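Jasmonate-induced oxygenase 2 (Arabidopsis thaliana, PDB 6LSV) oxidises the stress hormone jasmonate to 12-hydroxyjasmonate with iron, 2-oxoglutarate and molecular oxygen, in the course of plant defence signalling. Local coordinates at residues V209-K214 and E293-A298; Y121-G126 and W135-F140. All coordinates share one frame; numbering follows the deposited sequence.

Chain order and sheet order can be read together here. From the N terminus, the chain first passes through 121-126, makes an excursion of eight residues and returns as 135-140, so contact 2 closes a short loop. Contact 1 opens later: 209-214 waits 78 residues for 293-298, and the intervening chain supplies H227, D229 and H284, which hold the iron. The two closures are in series, neither nested nor crossed. In space they occupy four successive strands of one larger sheet, ordered 294-302, 204-212, 137-144, 120-122. Probable hydrogen bonds join them, Y211 N to D137 O and V209 O to Y139 N, so that 2-oxoglutarate-binding N210 and Y212 sit beside the strand of F140, in the jasmonate pocket.

Contact 1: V209-K214 and E293-A298; sequences VNYYPK and ERVSLA. With AKG (2-oxoglutaric acid), chain C.
N210 with S296 and Y212 with R294 form the hydrogen-bonded pairs of two antiparallel strands in the double-stranded beta-helix (jelly roll) of the 2-oxoglutarate dioxygenases. Backbone bonds come first: N210 N reaches S296 O at 2.9 Å, nearly straight at 175°, and S296 N and N210 O return the bond.

Apolar packing occupies the face of V209, Y211, V295 and L297, toward helix 87-102. V209 CG1 lies 4.0 Å from L297 CD1, side chains pointing the same way. Beyond them Y211 OH donates to E293 OE1 at 2.7 Å from above the carboxylate plane, which stands 73° from the ring plane; E293 CG lies between its backbone N and carbonyl carbon (chi1 44°). R98 and H102 also bind this buried carboxylate.

Ligand bonds fill the other face. R294 grips the C5 carboxylate of 2-oxoglutarate through NH1 to O4 (2.9 Å) and NH2 to O3 (2.8 Å), while V242 O holds its NE. Weak bonds come from Y212 OH to O4 and from S296 OG to the same carboxylate, R294 and S296 forming the family's R-x-S motif. At the opposite end, N210 ND2 donates to O2 at 2.8 Å, and R208 NE bonds N210 OD1.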
loop_
_atom_site.group_PDB
_atom_site.type_symbol
_atom_site.label_atom_id
_atom_site.label_comp_id
_atom_site.label_asym_id
_atom_site.label_seq_id
_atom_site.Cartn_x
_atom_site.Cartn_y
_atom_site.Cartn_z
ATOM N N VAL A 209 -6.790 -1.695 4.630
ATOM C CA VAL A 209 -7.638 -0.510 4.595
ATOM C C VAL A 209 -7.216 0.397 5.740
ATOM O O VAL A 209 -7.085 -0.061 6.881
ATOM C CB VAL A 209 -9.128 -0.878 4.699
ATOM C CG1 VAL A 209 -9.990 0.352 4.476
ATOM C CG2 VAL A 209 -9.470 -1.974 3.697
ATOM N N ASN A 210 -7.006 1.674 5.438
ATOM C CA ASN A 210 -6.445 2.628 6.385
ATOM C C ASN A 210 -7.497 3.655 6.783
ATOM O O ASN A 210 -8.185 4.216 5.923
ATOM C CB ASN A 210 -5.225 3.331 5.789
ATOM C CG ASN A 210 -4.122 2.366 5.411
ATOM O OD1 ASN A 210 -3.705 1.536 6.219
ATOM N ND2 ASN A 210 -3.646 2.465 4.174
ATOM N N TYR A 211 -7.608 3.904 8.086
ATOM C CA TYR A 211 -8.549 4.872 8.635
ATOM C C TYR A 211 -7.757 5.977 9.314
ATOM O O TYR A 211 -7.006 5.712 10.258
ATOM C CB TYR A 211 -9.507 4.207 9.626
ATOM C CG TYR A 211 -10.564 5.141 10.173
ATOM C CD1 TYR A 211 -11.217 6.042 9.342
ATOM C CD2 TYR A 211 -10.905 5.127 11.521
ATOM C CE1 TYR A 211 -12.181 6.901 9.833
ATOM C CE2 TYR A 211 -11.872 5.984 12.023
ATOM C CZ TYR A 211 -12.505 6.867 11.173
ATOM O OH TYR A 211 -13.467 7.723 11.657
ATOM N N TYR A 212 -7.926 7.210 8.835
ATOM C CA TYR A 212 -7.230 8.377 9.372
ATOM C C TYR A 212 -8.243 9.301 10.035
ATOM O O TYR A 212 -8.822 10.172 9.370
ATOM C CB TYR A 212 -6.468 9.110 8.264
ATOM C CG TYR A 212 -5.615 8.197 7.413
ATOM C CD1 TYR A 212 -4.342 7.822 7.823
ATOM C CD2 TYR A 212 -6.089 7.699 6.204
ATOM C CE1 TYR A 212 -3.560 6.982 7.054
ATOM C CE2 TYR A 212 -5.314 6.858 5.428
ATOM C CZ TYR A 212 -4.050 6.504 5.858
ATOM O OH TYR A 212 -3.274 5.667 5.089
ATOM N N PRO A 213 -8.491 9.154 11.350
ATOM C CA PRO A 213 -9.468 10.017 12.035
ATOM C C PRO A 213 -8.989 11.456 12.124
ATOM O O PRO A 213 -7.879 11.760 11.682
ATOM C CB PRO A 213 -9.587 9.374 13.425
ATOM C CG PRO A 213 -8.989 7.997 13.285
ATOM C CD PRO A 213 -7.917 8.151 12.260
ATOM N N LYS A 214 -9.797 12.354 12.681
ATOM C CA LYS A 214 -9.351 13.733 12.797
ATOM C C LYS A 214 -8.266 13.832 13.870
ATOM O O LYS A 214 -8.239 13.060 14.833
ATOM C CB LYS A 214 -10.527 14.669 13.107
ATOM C CG LYS A 214 -11.708 14.595 12.121
ATOM C CD LYS A 214 -12.974 15.128 12.731
ATOM C CE LYS A 214 -13.268 14.567 14.106
ATOM N NZ LYS A 214 -12.967 13.146 14.441
ATOM N N GLU A 293 -11.917 13.142 8.266
ATOM C CA GLU A 293 -11.232 11.865 8.276
ATOM C C GLU A 293 -10.882 11.467 6.847
ATOM O O GLU A 293 -11.152 12.196 5.890
ATOM C CB GLU A 293 -12.117 10.811 8.944
ATOM C CG GLU A 293 -13.570 10.890 8.484
ATOM C CD GLU A 293 -14.339 9.608 8.729
ATOM O OE1 GLU A 293 -14.665 9.328 9.902
ATOM O OE2 GLU A 293 -14.623 8.884 7.749
ATOM N N ARG A 294 -10.279 10.290 6.707
ATOM C CA ARG A 294 -9.971 9.716 5.408
ATOM C C ARG A 294 -10.120 8.208 5.499
ATOM O O ARG A 294 -9.960 7.617 6.569
ATOM C CB ARG A 294 -8.549 10.071 4.933
ATOM C CG ARG A 294 -8.398 11.473 4.355
ATOM C CD ARG A 294 -7.015 11.711 3.736
ATOM N NE ARG A 294 -6.887 11.166 2.385
ATOM C CZ ARG A 294 -6.205 10.066 2.075
ATOM N NH1 ARG A 294 -5.575 9.378 3.020
ATOM N NH2 ARG A 294 -6.153 9.651 0.815
ATOM N N VAL A 295 -10.435 7.590 4.364
ATOM C CA VAL A 295 -10.472 6.137 4.241
ATOM C C VAL A 295 -9.843 5.776 2.905
ATOM O O VAL A 295 -10.312 6.230 1.854
ATOM C CB VAL A 295 -11.901 5.572 4.330
ATOM C CG1 VAL A 295 -11.953 4.179 3.724
ATOM C CG2 VAL A 295 -12.377 5.548 5.775
ATOM N N SER A 296 -8.786 4.970 2.937
ATOM C CA SER A 296 -8.099 4.552 1.726
ATOM C C SER A 296 -7.905 3.045 1.734
ATOM O O SER A 296 -7.740 2.426 2.788
ATOM C CB SER A 296 -6.752 5.260 1.570
ATOM O OG SER A 296 -6.881 6.644 1.847
ATOM N N LEU A 297 -7.923 2.462 0.538
ATOM C CA LEU A 297 -7.855 1.019 0.353
ATOM C C LEU A 297 -6.585 0.683 -0.416
ATOM O O LEU A 297 -6.394 1.152 -1.543
ATOM C CB LEU A 297 -9.091 0.501 -0.387
ATOM C CG LEU A 297 -10.402 0.331 0.392
ATOM C CD1 LEU A 297 -11.001 1.663 0.821
ATOM C CD2 LEU A 297 -11.402 -0.454 -0.437
ATOM N N ALA A 298 -5.724 -0.128 0.193
ATOM C CA ALA A 298 -4.447 -0.517 -0.392
ATOM C C ALA A 298 -4.501 -2.001 -0.729
ATOM O O ALA A 298 -4.490 -2.851 0.169
ATOM C CB ALA A 298 -3.293 -0.210 0.559
HETATM C C1 AKG C . -0.857 2.583 2.032
HETATM O O1 AKG C . -0.344 1.975 1.060
HETATM O O2 AKG C . -1.176 1.934 3.066
HETATM C C2 AKG C . -1.058 4.100 1.951
HETATM O O5 AKG C . -0.106 4.795 1.825
HETATM C C3 AKG C . -2.449 4.746 2.026
HETATM C C4 AKG C . -2.495 5.955 1.088
HETATM C C5 AKG C . -3.663 6.879 1.437
HETATM O O3 AKG C . -4.216 7.583 0.551
HETATM O O4 AKG C . -4.070 6.937 2.623
#

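Contact 2: Y121-G126 and W135-F140; sequences YGSRLG and WSDYYF. With JAA ({(1R,2R)-3-oxo-2-[(2Z)-pent-2-en-1-yl]cyclopentyl}acetic acid), chain D.
Y138 lays its ring on the backbone of G122, which has no side chain: G122 CA is 3.8 Å from the ring centroid and 19° off its normal, a CH-pi contact. A chi1 of 68° sets Y138 CG between the backbone N and carbonyl carbon; the ring beyond it lies over G122. The hydroxyl donates to R124 O at 2.7 Å, at the ring edge. The two backbones are joined by G122 N to Y138 O and Y138 N to G122 O, both 2.8 Å, as an antiparallel hydrogen-bonded pair.

Around this pair, Y139 turns one ring face to Y121 N, and S123 OG bonds to D137 OD1 at a doubtfully short modelled length. V10 N and Q11 N, at helix 10-15, bind the two D137 oxygens. A water donates to S123 O and S136 OG, the latter also hydrogen-bonded to G223 O.

Farther out, N113 ND2 bonds Y138 OH, and the ring makes a cation-pi contact with jasmonate-binding R208. On strand 137-144, F140 presents a ring face to jasmonate, its CZ 3.7 Å from C06; L125, in the loop, brings CD2 near C15. Both line the jasmonate pocket, beside edge strand 120-122 of the dioxygenase jelly roll.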
loop_
_atom_site.group_PDB
_atom_site.type_symbol
_atom_site.label_atom_id
_atom_site.label_comp_id
_atom_site.label_asym_id
_atom_site.label_seq_id
_atom_site.Cartn_x
_atom_site.Cartn_y
_atom_site.Cartn_z
ATOM N N TYR A 121 -7.655 -6.243 12.933
ATOM C CA TYR A 121 -7.793 -4.837 13.284
ATOM C C TYR A 121 -6.513 -4.368 13.967
ATOM O O TYR A 121 -6.162 -4.863 15.045
ATOM C CB TYR A 121 -9.011 -4.665 14.190
ATOM C CG TYR A 121 -9.261 -3.276 14.727
ATOM C CD1 TYR A 121 -9.335 -2.180 13.877
ATOM C CD2 TYR A 121 -9.468 -3.068 16.085
ATOM C CE1 TYR A 121 -9.580 -0.910 14.370
ATOM C CE2 TYR A 121 -9.716 -1.807 16.588
ATOM C CZ TYR A 121 -9.771 -0.732 15.729
ATOM O OH TYR A 121 -10.014 0.526 16.231
ATOM N N GLY A 122 -5.812 -3.418 13.339
ATOM C CA GLY A 122 -4.518 -2.988 13.819
ATOM C C GLY A 122 -4.433 -1.481 13.978
ATOM O O GLY A 122 -5.211 -0.724 13.400
ATOM N N SER A 123 -3.455 -1.059 14.784
ATOM C CA SER A 123 -3.171 0.361 14.975
ATOM C C SER A 123 -1.696 0.720 14.870
ATOM O O SER A 123 -1.375 1.911 14.904
ATOM C CB SER A 123 -3.696 0.840 16.335
ATOM O OG SER A 123 -5.061 1.212 16.237
ATOM N N ARG A 124 -0.792 -0.246 14.739
ATOM C CA ARG A 124 0.620 0.061 14.582
ATOM C C ARG A 124 1.264 -0.991 13.692
ATOM O O ARG A 124 0.704 -2.065 13.450
ATOM C CB ARG A 124 1.338 0.139 15.938
ATOM C CG ARG A 124 1.609 -1.214 16.579
ATOM C CD ARG A 124 2.297 -1.068 17.925
ATOM N NE ARG A 124 3.748 -1.005 17.789
ATOM C CZ ARG A 124 4.563 -0.438 18.674
ATOM N NH1 ARG A 124 4.073 0.121 19.771
ATOM N NH2 ARG A 124 5.869 -0.430 18.458
ATOM N N LEU A 125 2.456 -0.663 13.203
ATOM C CA LEU A 125 3.239 -1.552 12.355
ATOM C C LEU A 125 4.667 -1.537 12.877
ATOM O O LEU A 125 5.300 -0.477 12.929
ATOM C CB LEU A 125 3.170 -1.105 10.891
ATOM C CG LEU A 125 3.917 -1.867 9.796
ATOM C CD1 LEU A 125 3.577 -3.347 9.825
ATOM C CD2 LEU A 125 3.572 -1.269 8.438
ATOM N N GLY A 126 5.161 -2.698 13.286
ATOM C CA GLY A 126 6.432 -2.794 13.970
ATOM C C GLY A 126 6.257 -3.064 15.455
ATOM O O GLY A 126 5.174 -2.929 16.030
ATOM N N TRP A 135 -0.957 8.344 13.078
ATOM C CA TRP A 135 -2.336 8.704 13.407
ATOM C C TRP A 135 -3.300 7.969 12.476
ATOM O O TRP A 135 -3.982 8.558 11.636
ATOM C CB TRP A 135 -2.528 10.213 13.324
ATOM C CG TRP A 135 -3.748 10.688 14.062
ATOM C CD1 TRP A 135 -4.963 11.004 13.525
ATOM C CD2 TRP A 135 -3.870 10.888 15.475
ATOM N NE1 TRP A 135 -5.831 11.394 14.516
ATOM C CE2 TRP A 135 -5.185 11.329 15.722
ATOM C CE3 TRP A 135 -2.995 10.734 16.554
ATOM C CZ2 TRP A 135 -5.645 11.622 17.005
ATOM C CZ3 TRP A 135 -3.453 11.025 17.827
ATOM C CH2 TRP A 135 -4.764 11.465 18.041
ATOM N N SER A 136 -3.353 6.651 12.649
ATOM C CA SER A 136 -4.257 5.855 11.833
ATOM C C SER A 136 -4.501 4.509 12.490
ATOM O O SER A 136 -3.637 3.972 13.189
ATOM C CB SER A 136 -3.707 5.636 10.418
ATOM O OG SER A 136 -2.326 5.326 10.447
ATOM N N ASP A 137 -5.698 3.983 12.256
ATOM C CA ASP A 137 -6.029 2.584 12.466
ATOM C C ASP A 137 -6.145 1.919 11.102
ATOM O O ASP A 137 -6.286 2.590 10.076
ATOM C CB ASP A 137 -7.340 2.432 13.246
ATOM C CG ASP A 137 -7.294 3.109 14.604
ATOM O OD1 ASP A 137 -6.209 3.146 15.220
ATOM O OD2 ASP A 137 -8.345 3.610 15.053
ATOM N N TYR A 138 -6.083 0.591 11.084
ATOM C CA TYR A 138 -6.123 -0.109 9.811
ATOM C C TYR A 138 -6.677 -1.511 10.012
ATOM O O TYR A 138 -6.762 -2.017 11.134
ATOM C CB TYR A 138 -4.734 -0.164 9.160
ATOM C CG TYR A 138 -3.750 -1.037 9.904
ATOM C CD1 TYR A 138 -3.630 -2.388 9.606
ATOM C CD2 TYR A 138 -2.942 -0.509 10.906
ATOM C CE1 TYR A 138 -2.737 -3.190 10.285
ATOM C CE2 TYR A 138 -2.042 -1.305 11.592
ATOM C CZ TYR A 138 -1.945 -2.647 11.278
ATOM O OH TYR A 138 -1.055 -3.454 11.955
ATOM N N TYR A 139 -7.051 -2.136 8.894
ATOM C CA TYR A 139 -7.421 -3.543 8.849
ATOM C C TYR A 139 -6.591 -4.238 7.783
ATOM O O TYR A 139 -6.300 -3.662 6.733
ATOM C CB TYR A 139 -8.912 -3.742 8.548
ATOM C CG TYR A 139 -9.444 -5.049 9.080
ATOM C CD1 TYR A 139 -9.262 -6.234 8.378
ATOM C CD2 TYR A 139 -10.112 -5.103 10.294
ATOM C CE1 TYR A 139 -9.739 -7.436 8.870
ATOM C CE2 TYR A 139 -10.592 -6.297 10.793
ATOM C CZ TYR A 139 -10.403 -7.458 10.079
ATOM O OH TYR A 139 -10.880 -8.645 10.578
ATOM N N PHE A 140 -6.215 -5.486 8.052
ATOM C CA PHE A 140 -5.374 -6.247 7.137
ATOM C C PHE A 140 -5.931 -7.656 6.989
ATOM O O PHE A 140 -6.304 -8.286 7.984
ATOM C CB PHE A 140 -3.926 -6.285 7.643
ATOM C CG PHE A 140 -2.983 -7.041 6.752
ATOM C CD1 PHE A 140 -2.662 -6.563 5.491
ATOM C CD2 PHE A 140 -2.407 -8.227 7.183
ATOM C CE1 PHE A 140 -1.785 -7.259 4.677
ATOM C CE2 PHE A 140 -1.533 -8.926 6.371
ATOM C CZ PHE A 140 -1.221 -8.443 5.118
HETATM O O01 JAA D . 0.015 -3.745 7.245
HETATM O O02 JAA D . 2.715 -7.958 3.315
HETATM O O03 JAA D . 3.913 -8.383 5.078
HETATM C C04 JAA D . 1.891 -5.857 5.392
HETATM C C05 JAA D . 1.760 -4.355 6.000
HETATM C C06 JAA D . 1.694 -6.773 6.629
HETATM C C07 JAA D . 1.135 -5.979 7.611
HETATM C C08 JAA D . 0.866 -4.510 6.933
HETATM C C09 JAA D . 1.258 -3.319 4.901
HETATM C C10 JAA D . 3.169 -6.092 4.800
HETATM C C11 JAA D . 2.451 -2.742 4.137
HETATM C C12 JAA D . 3.271 -7.560 4.373
HETATM C C13 JAA D . 2.591 -1.444 3.942
HETATM C C14 JAA D . 1.566 -0.447 4.477
HETATM C C15 JAA D . 2.281 0.634 5.287
HETATM O O HOH W 1 -1.065 3.102 11.934
#